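Local coordinates for arginine decarboxylase, A207R protein (Paramecium bursaria Chlorella virus 1, PDB 2NVA) that probably decarboxylates arginine to agmatine with pyridoxal 5'-phosphate as cofactor, working as a two-subunit enzyme of the ornithine decarboxylase-like family, at residues Y45-N50 and F66-S71; C322-V327 and T359-F364. All coordinates share one frame; numbering follows the deposited sequence. Where two conformers were deposited one is given.

Contact 1 (Y45-N50 and F66-S71). With PL2 ((4-{[(4-{[amino(imino)methyl]amino}butyl)amino]methyl}-5-hydroxy-6-methylpyridin-3-yl)methyl dihydrogen phosphate), chain I.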
loop_
_atom_site.group_PDB
_atom_site.type_symbol
_atom_site.label_atom_id
_atom_site.label_comp_id
_atom_site.label_asym_id
_atom_site.label_seq_id
_atom_site.Cartn_x
_atom_site.Cartn_y
_atom_site.Cartn_z
ATOM N N TYR A 45 19.995 -4.036 -12.324
ATOM C CA TYR A 45 18.743 -3.299 -12.142
ATOM C C TYR A 45 17.887 -3.914 -11.018
ATOM O O TYR A 45 17.640 -5.118 -11.006
ATOM C CB TYR A 45 17.941 -3.240 -13.452
ATOM C CG TYR A 45 16.552 -2.671 -13.264
ATOM C CD1 TYR A 45 15.405 -3.475 -13.445
ATOM C CD2 TYR A 45 16.374 -1.348 -12.860
ATOM C CE1 TYR A 45 14.116 -2.963 -13.242
ATOM C CE2 TYR A 45 15.093 -0.819 -12.656
ATOM C CZ TYR A 45 13.972 -1.619 -12.854
ATOM O OH TYR A 45 12.711 -1.106 -12.640
ATOM N N ALA A 46 17.422 -3.060 -10.105
ATOM C CA ALA A 46 16.585 -3.481 -8.982
ATOM C C ALA A 46 15.148 -3.659 -9.460
ATOM O O ALA A 46 14.378 -2.699 -9.566
ATOM C CB ALA A 46 16.670 -2.462 -7.819
ATOM N N VAL A 47 14.813 -4.910 -9.768
ATOM C CA VAL A 47 13.527 -5.297 -10.342
ATOM C C VAL A 47 12.330 -4.767 -9.512
ATOM O O VAL A 47 11.288 -4.403 -10.072
ATOM C CB VAL A 47 13.466 -6.849 -10.460
ATOM C CG1 VAL A 47 12.074 -7.339 -10.905
ATOM C CG2 VAL A 47 14.572 -7.345 -11.432
ATOM N N LYS A 48 12.511 -4.709 -8.197
ATOM C CA LYS A 48 11.465 -4.261 -7.273
ATOM C C LYS A 48 10.949 -2.862 -7.571
ATOM O O LYS A 48 9.820 -2.534 -7.213
ATOM C CB LYS A 48 11.975 -4.310 -5.824
ATOM C CG LYS A 48 13.221 -3.462 -5.603
ATOM C CD LYS A 48 13.693 -3.448 -4.149
ATOM C CE LYS A 48 14.617 -4.613 -3.819
ATOM N NZ LYS A 48 15.911 -4.681 -4.656
ATOM N N CYS A 49 11.775 -2.040 -8.208
ATOM C CA CYS A 49 11.404 -0.654 -8.487
ATOM C C CYS A 49 10.309 -0.553 -9.560
ATOM O O CYS A 49 9.420 0.298 -9.471
ATOM C CB CYS A 49 12.642 0.136 -8.904
ATOM S SG CYS A 49 12.365 1.905 -9.174
ATOM N N ASN A 50 10.393 -1.442 -10.556
ATOM C CA ASN A 50 9.420 -1.525 -11.633
ATOM C C ASN A 50 9.686 -2.820 -12.374
ATOM O O ASN A 50 10.746 -2.987 -12.991
ATOM C CB ASN A 50 9.547 -0.333 -12.591
ATOM C CG ASN A 50 8.403 -0.256 -13.577
ATOM O OD1 ASN A 50 7.790 -1.267 -13.902
ATOM N ND2 ASN A 50 8.097 0.957 -14.047
ATOM N N PHE A 66 20.740 -7.983 -13.098
ATOM C CA PHE A 66 19.557 -7.861 -12.239
ATOM C C PHE A 66 19.829 -8.074 -10.769
ATOM O O PHE A 66 20.675 -8.891 -10.384
ATOM C CB PHE A 66 18.439 -8.791 -12.735
ATOM C CG PHE A 66 18.000 -8.474 -14.132
ATOM C CD1 PHE A 66 17.009 -7.530 -14.360
ATOM C CD2 PHE A 66 18.637 -9.056 -15.225
ATOM C CE1 PHE A 66 16.632 -7.200 -15.649
ATOM C CE2 PHE A 66 18.261 -8.729 -16.537
ATOM C CZ PHE A 66 17.258 -7.815 -16.741
ATOM N N ASP A 67 19.127 -7.274 -9.974
ATOM C CA ASP A 67 19.060 -7.415 -8.524
ATOM C C ASP A 67 17.652 -7.888 -8.201
ATOM O O ASP A 67 16.682 -7.144 -8.387
ATOM C CB ASP A 67 19.381 -6.065 -7.848
ATOM C CG ASP A 67 18.772 -5.921 -6.469
ATOM O OD1 ASP A 67 18.579 -4.766 -6.029
ATOM O OD2 ASP A 67 18.448 -6.948 -5.811
ATOM N N CYS A 68 17.537 -9.133 -7.742
ATOM C CA CYS A 68 16.238 -9.691 -7.382
ATOM C C CYS A 68 16.118 -9.834 -5.877
ATOM O O CYS A 68 17.075 -10.221 -5.217
ATOM C CB CYS A 68 16.036 -11.054 -8.035
ATOM S SG CYS A 68 15.899 -10.997 -9.845
ATOM N N ALA A 69 14.934 -9.551 -5.344
ATOM C CA ALA A 69 14.708 -9.509 -3.897
ATOM C C ALA A 69 14.037 -10.762 -3.353
ATOM O O ALA A 69 13.990 -10.956 -2.136
ATOM C CB ALA A 69 13.865 -8.275 -3.538
ATOM N N SER A 70 13.510 -11.592 -4.250
ATOM C CA SER A 70 12.706 -12.747 -3.860
ATOM C C SER A 70 12.711 -13.792 -4.972
ATOM O O SER A 70 13.160 -13.506 -6.094
ATOM C CB SER A 70 11.265 -12.298 -3.579
ATOM O OG SER A 70 10.686 -11.701 -4.733
ATOM N N SER A 71 12.186 -14.979 -4.680
ATOM C CA SER A 71 12.038 -16.015 -5.710
ATOM C C SER A 71 11.090 -15.584 -6.829
ATOM O O SER A 71 11.305 -15.920 -7.986
ATOM C CB SER A 71 11.558 -17.334 -5.098
ATOM O OG SER A 71 10.301 -17.167 -4.459
HETATM N N1 PL2 I . 19.236 -2.480 -4.027
HETATM C C2 PL2 I . 18.663 -2.818 -2.861
HETATM C C2A PL2 I . 19.203 -4.014 -2.051
HETATM C C3 PL2 I . 17.574 -2.062 -2.405
HETATM O O3 PL2 I . 17.023 -2.414 -1.213
HETATM C C4 PL2 I . 17.079 -0.963 -3.135
HETATM C C4A PL2 I . 15.865 -0.106 -2.669
HETATM C C5 PL2 I . 17.738 -0.671 -4.346
HETATM C C6 PL2 I . 18.804 -1.447 -4.761
HETATM P P PL2 I . 16.979 2.881 -5.795
HETATM N N PL2 I . 15.702 -0.099 -1.198
HETATM C CA PL2 I . 14.284 -0.071 -0.816
HETATM C CG PL2 I . 12.111 1.223 -0.939
HETATM O OP2 PL2 I . 16.788 4.244 -4.969
HETATM O OP3 PL2 I . 15.579 2.630 -6.585
HETATM O OP1 PL2 I . 18.150 2.952 -6.719
HETATM O OP4 PL2 I . 17.115 1.761 -4.647
HETATM C C5M PL2 I . 17.282 0.513 -5.222
HETATM C CB PL2 I . 13.559 1.146 -1.428
HETATM C CD PL2 I . 11.391 2.462 -1.521
HETATM N NE PL2 I . 9.985 2.377 -1.065
HETATM C CZ PL2 I . 8.951 3.078 -1.555
HETATM N NH2 PL2 I . 7.715 2.874 -1.039
HETATM N NH1 PL2 I . 9.133 3.969 -2.534
HETATM O O HOH W 1 14.689 -6.172 -7.026
HETATM O O HOH W 2 17.074 -6.978 -3.471
#
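Lys48 reaches across to Asp67 at the C-terminal side of two parallel strands, beside the cofactor ring. Its CB starts toward the 66-71 segment, and CG sits between the backbone N and the carbonyl carbon (chi1 58°). The chain runs straight through CG and then bends at chi3 and chi4, which lays CE against Ala69 CB at 3.7 Å; a methyl is small enough to let the lysine by. At the tip, NZ forms a salt bridge with Asp67 OD1 at 3.0 Å and donates to two waters. One of these waters donates in turn to Asp67 OD2, while the other accepts from Lys48 N as well as from NZ and donates to Asp67 O, so NZ is gripped by one carboxylate oxygen and two waters. Asp67 OD1 also lies 3.1 Å from the pyridine N1 of PL2, where a carboxylate probably favours a protonated ring nitrogen. Ala46 CB, short enough to leave room for the ring, approaches PL2 C6 at 3.9 Å. Behind, Asp67 N donates to Tyr45 O (2.8 Å) and Val47 N to Asp67 O, which keeps the strands in parallel register. Just past the strand, Val47 CG2 packs against Phe66 CD1 at 3.8 Å, an apolar pair, and both side chains also touch Val77 of helix 71-80. This is a right-handed beta-alpha-beta unit of a TIM barrel, its C-terminal strand ends holding the PLP site.

Contact 2 (C322-V327 and T359-F364). With PL2 ((4-{[(4-{[amino(imino)methyl]amino}butyl)amino]methyl}-5-hydroxy-6-methylpyridin-3-yl)methyl dihydrogen phosphate), chain J.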
loop_
_atom_site.group_PDB
_atom_site.type_symbol
_atom_site.label_atom_id
_atom_site.label_comp_id
_atom_site.label_asym_id
_atom_site.label_seq_id
_atom_site.Cartn_x
_atom_site.Cartn_y
_atom_site.Cartn_z
ATOM N N CYS A 322 -9.144 8.491 -5.362
ATOM C CA CYS A 322 -10.528 8.013 -5.473
ATOM C C CYS A 322 -11.040 7.224 -4.269
ATOM O O CYS A 322 -12.236 6.934 -4.206
ATOM C CB CYS A 322 -10.731 7.196 -6.760
ATOM S SG CYS A 322 -9.564 5.852 -6.953
ATOM N N THR A 323 -10.168 6.854 -3.324
ATOM C CA THR A 323 -10.617 5.992 -2.209
ATOM C C THR A 323 -11.359 6.755 -1.109
ATOM O O THR A 323 -11.353 7.996 -1.070
ATOM C CB THR A 323 -9.458 5.174 -1.544
ATOM O OG1 THR A 323 -8.643 6.041 -0.744
ATOM C CG2 THR A 323 -8.590 4.453 -2.606
ATOM N N CYS A 324 -11.990 5.974 -0.228
ATOM C CA CYS A 324 -12.712 6.415 0.977
ATOM C C CYS A 324 -11.874 7.181 2.008
ATOM O O CYS A 324 -12.414 7.900 2.859
ATOM C CB CYS A 324 -13.287 5.169 1.684
ATOM S SG CYS A 324 -11.975 3.882 2.076
ATOM N N ASP A 325 -10.563 7.005 1.944
ATOM C CA ASP A 325 -9.657 7.380 3.034
ATOM C C ASP A 325 -9.189 8.827 2.954
ATOM O O ASP A 325 -8.841 9.310 1.876
ATOM C CB ASP A 325 -8.452 6.430 2.981
ATOM C CG ASP A 325 -7.627 6.448 4.222
ATOM O OD1 ASP A 325 -7.442 7.508 4.873
ATOM O OD2 ASP A 325 -7.103 5.360 4.581
ATOM N N GLY A 326 -9.154 9.513 4.098
ATOM C CA GLY A 326 -8.691 10.903 4.148
ATOM C C GLY A 326 -7.190 11.076 3.938
ATOM O O GLY A 326 -6.722 12.179 3.636
ATOM N N VAL A 327 -6.435 9.994 4.106
ATOM C CA VAL A 327 -4.967 10.010 3.867
ATOM C C VAL A 327 -4.640 10.054 2.367
ATOM O O VAL A 327 -3.541 10.472 1.956
ATOM C CB VAL A 327 -4.262 8.808 4.549
ATOM C CG1 VAL A 327 -4.312 7.576 3.668
ATOM C CG2 VAL A 327 -2.814 9.162 4.901
ATOM N N THR A 359 -2.554 -1.373 -5.051
ATOM C CA THR A 359 -3.508 -2.238 -4.340
ATOM C C THR A 359 -4.881 -2.175 -4.993
ATOM O O THR A 359 -5.159 -1.270 -5.796
ATOM C CB THR A 359 -3.718 -1.833 -2.863
ATOM O OG1 THR A 359 -4.556 -0.675 -2.785
ATOM C CG2 THR A 359 -2.383 -1.562 -2.150
ATOM N N SER A 360 -5.746 -3.123 -4.620
ATOM C CA SER A 360 -7.129 -3.084 -5.062
ATOM C C SER A 360 -8.061 -2.573 -3.959
ATOM O O SER A 360 -9.259 -2.869 -3.972
ATOM C CB SER A 360 -7.579 -4.460 -5.579
ATOM O OG SER A 360 -7.427 -5.476 -4.609
ATOM N N PHE A 361 -7.510 -1.802 -3.020
ATOM C CA PHE A 361 -8.295 -1.235 -1.921
ATOM C C PHE A 361 -9.495 -0.455 -2.487
ATOM O O PHE A 361 -9.346 0.300 -3.448
ATOM C CB PHE A 361 -7.412 -0.329 -1.057
ATOM C CG PHE A 361 -8.090 0.172 0.216
ATOM C CD1 PHE A 361 -8.802 -0.704 1.052
ATOM C CD2 PHE A 361 -7.978 1.508 0.594
ATOM C CE1 PHE A 361 -9.404 -0.238 2.231
ATOM C CE2 PHE A 361 -8.578 1.981 1.756
ATOM C CZ PHE A 361 -9.292 1.104 2.581
ATOM N N ASN A 362 -10.669 -0.656 -1.892
ATOM C CA ASN A 362 -11.932 -0.040 -2.331
ATOM C C ASN A 362 -12.449 -0.536 -3.694
ATOM O O ASN A 362 -13.476 -0.059 -4.173
ATOM C CB ASN A 362 -11.819 1.490 -2.374
ATOM C CG ASN A 362 -11.957 2.145 -1.013
ATOM O OD1 ASN A 362 -11.415 1.662 -0.004
ATOM N ND2 ASN A 362 -12.671 3.260 -0.983
ATOM N N GLY A 363 -11.739 -1.476 -4.312
ATOM C CA GLY A 363 -12.125 -1.981 -5.629
ATOM C C GLY A 363 -11.562 -1.131 -6.758
ATOM O O GLY A 363 -11.970 -1.282 -7.904
ATOM N N PHE A 364 -10.652 -0.214 -6.439
ATOM C CA PHE A 364 -9.969 0.572 -7.482
ATOM C C PHE A 364 -8.600 -0.046 -7.784
ATOM O O PHE A 364 -8.396 -1.228 -7.514
ATOM C CB PHE A 364 -9.845 2.037 -7.055
ATOM C CG PHE A 364 -11.159 2.701 -6.808
ATOM C CD1 PHE A 364 -12.071 2.886 -7.856
ATOM C CD2 PHE A 364 -11.511 3.125 -5.531
ATOM C CE1 PHE A 364 -13.299 3.505 -7.641
ATOM C CE2 PHE A 364 -12.757 3.740 -5.301
ATOM C CZ PHE A 364 -13.643 3.939 -6.345
HETATM N N1 PL2 J . -18.636 3.764 5.129
HETATM C C2 PL2 J . -17.847 4.624 4.466
HETATM C C2A PL2 J . -18.497 5.595 3.463
HETATM C C3 PL2 J . -16.472 4.644 4.719
HETATM O O3 PL2 J . -15.691 5.543 4.054
HETATM C C4 PL2 J . -15.908 3.743 5.659
HETATM C C4A PL2 J . -14.402 3.674 6.005
HETATM C C5 PL2 J . -16.804 2.858 6.308
HETATM C C6 PL2 J . -18.161 2.899 6.021
HETATM P P PL2 J . -15.214 1.337 9.571
HETATM N N PL2 J . -13.690 4.923 5.739
HETATM C CA PL2 J . -12.398 4.627 5.067
HETATM C CG PL2 J . -10.021 3.899 5.580
HETATM O OP2 PL2 J . -14.217 2.009 10.595
HETATM O OP3 PL2 J . -14.438 0.054 8.976
HETATM O OP1 PL2 J . -16.468 0.896 10.221
HETATM O OP4 PL2 J . -15.445 2.366 8.340
HETATM C C5M PL2 J . -16.279 1.859 7.353
HETATM C CB PL2 J . -11.514 3.663 5.895
HETATM C CD PL2 J . -9.119 3.051 6.493
HETATM N NE PL2 J . -7.782 3.012 5.872
HETATM C CZ PL2 J . -6.824 2.161 6.231
HETATM N NH2 PL2 J . -5.642 2.187 5.592
HETATM N NH1 PL2 J . -7.020 1.284 7.211
#
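Cys322 SG rests over one face of the Phe364 ring in a cysteine sulfur-aromatic contact, and here two irregular loops of the beta domain come together at the subunit interface. The sulfur of Cys322 stands 3.8 Å from the centroid of the Phe364 ring and meets CG most closely, at 3.5 Å; Cys322 CB lies above the same face almost on the ring normal, 8° away, and adds a CH-pi contact. A cysteine suits this place, since a compact, polarisable sulfur can sit close against the pi face. With SG turned between its own backbone N and carbonyl carbon (chi1 54°), CB and SG both lie above the ring. Cys322 O comes within 3.4 Å of Phe364 CE2 and accepts a hydrogen bond from His91 of the second subunit.

Beside this pair, in one of its two conformers, Cys324 SG lies obliquely by the Phe361 ring. Phe361 is held further out by Tyr287, whose ring meets it edge-to-face, and its backbone N donates to Thr359 OG1, closing an ST turn. Thr323 CG2 looks obliquely toward both phenylalanine rings, while its hydroxyl pairs with Asp328; a beta-branched residue thus serves an apolar and a polar neighbour at once.

The loop 322-327 then delivers Asp325 to the agmatine part of PL2, whose cofactor end is bound mainly by the second subunit. An Asx turn steadies the carboxylate: Val327 N donates to Asp325 OD1 at 2.8 Å, from above the carboxylate plane. That leaves the other oxygen, which also pairs with Tyr287 OH, directed at the ligand: the guanidinium nitrogen NE of PL2 donates to Asp325 OD2 at 2.8 Å, with an N-H...O angle of 150°.

How the contacts relate
Contact 1 closes before contact 2 opens along the chain, and within one subunit their centres stand 27 Å apart, the nearest atoms about 13 Å. They share no strand or sheet: contact 1 joins strands 41-46 and 65-68 of the parallel barrel, whereas contact 2 joins loops that follow strands 314-320 and 344-347 of the mixed sheet. The dimer brings them together. Contact 2 of one subunit faces contact 1 of the other: there Ser70 OG hydrogen-bonds to Asn362 O of the second subunit, and Lys48 packs on Cys324 and Phe361 of that subunit. Each composite site therefore takes its cofactor-ring partner from one chain and its guanidinium partner from the other.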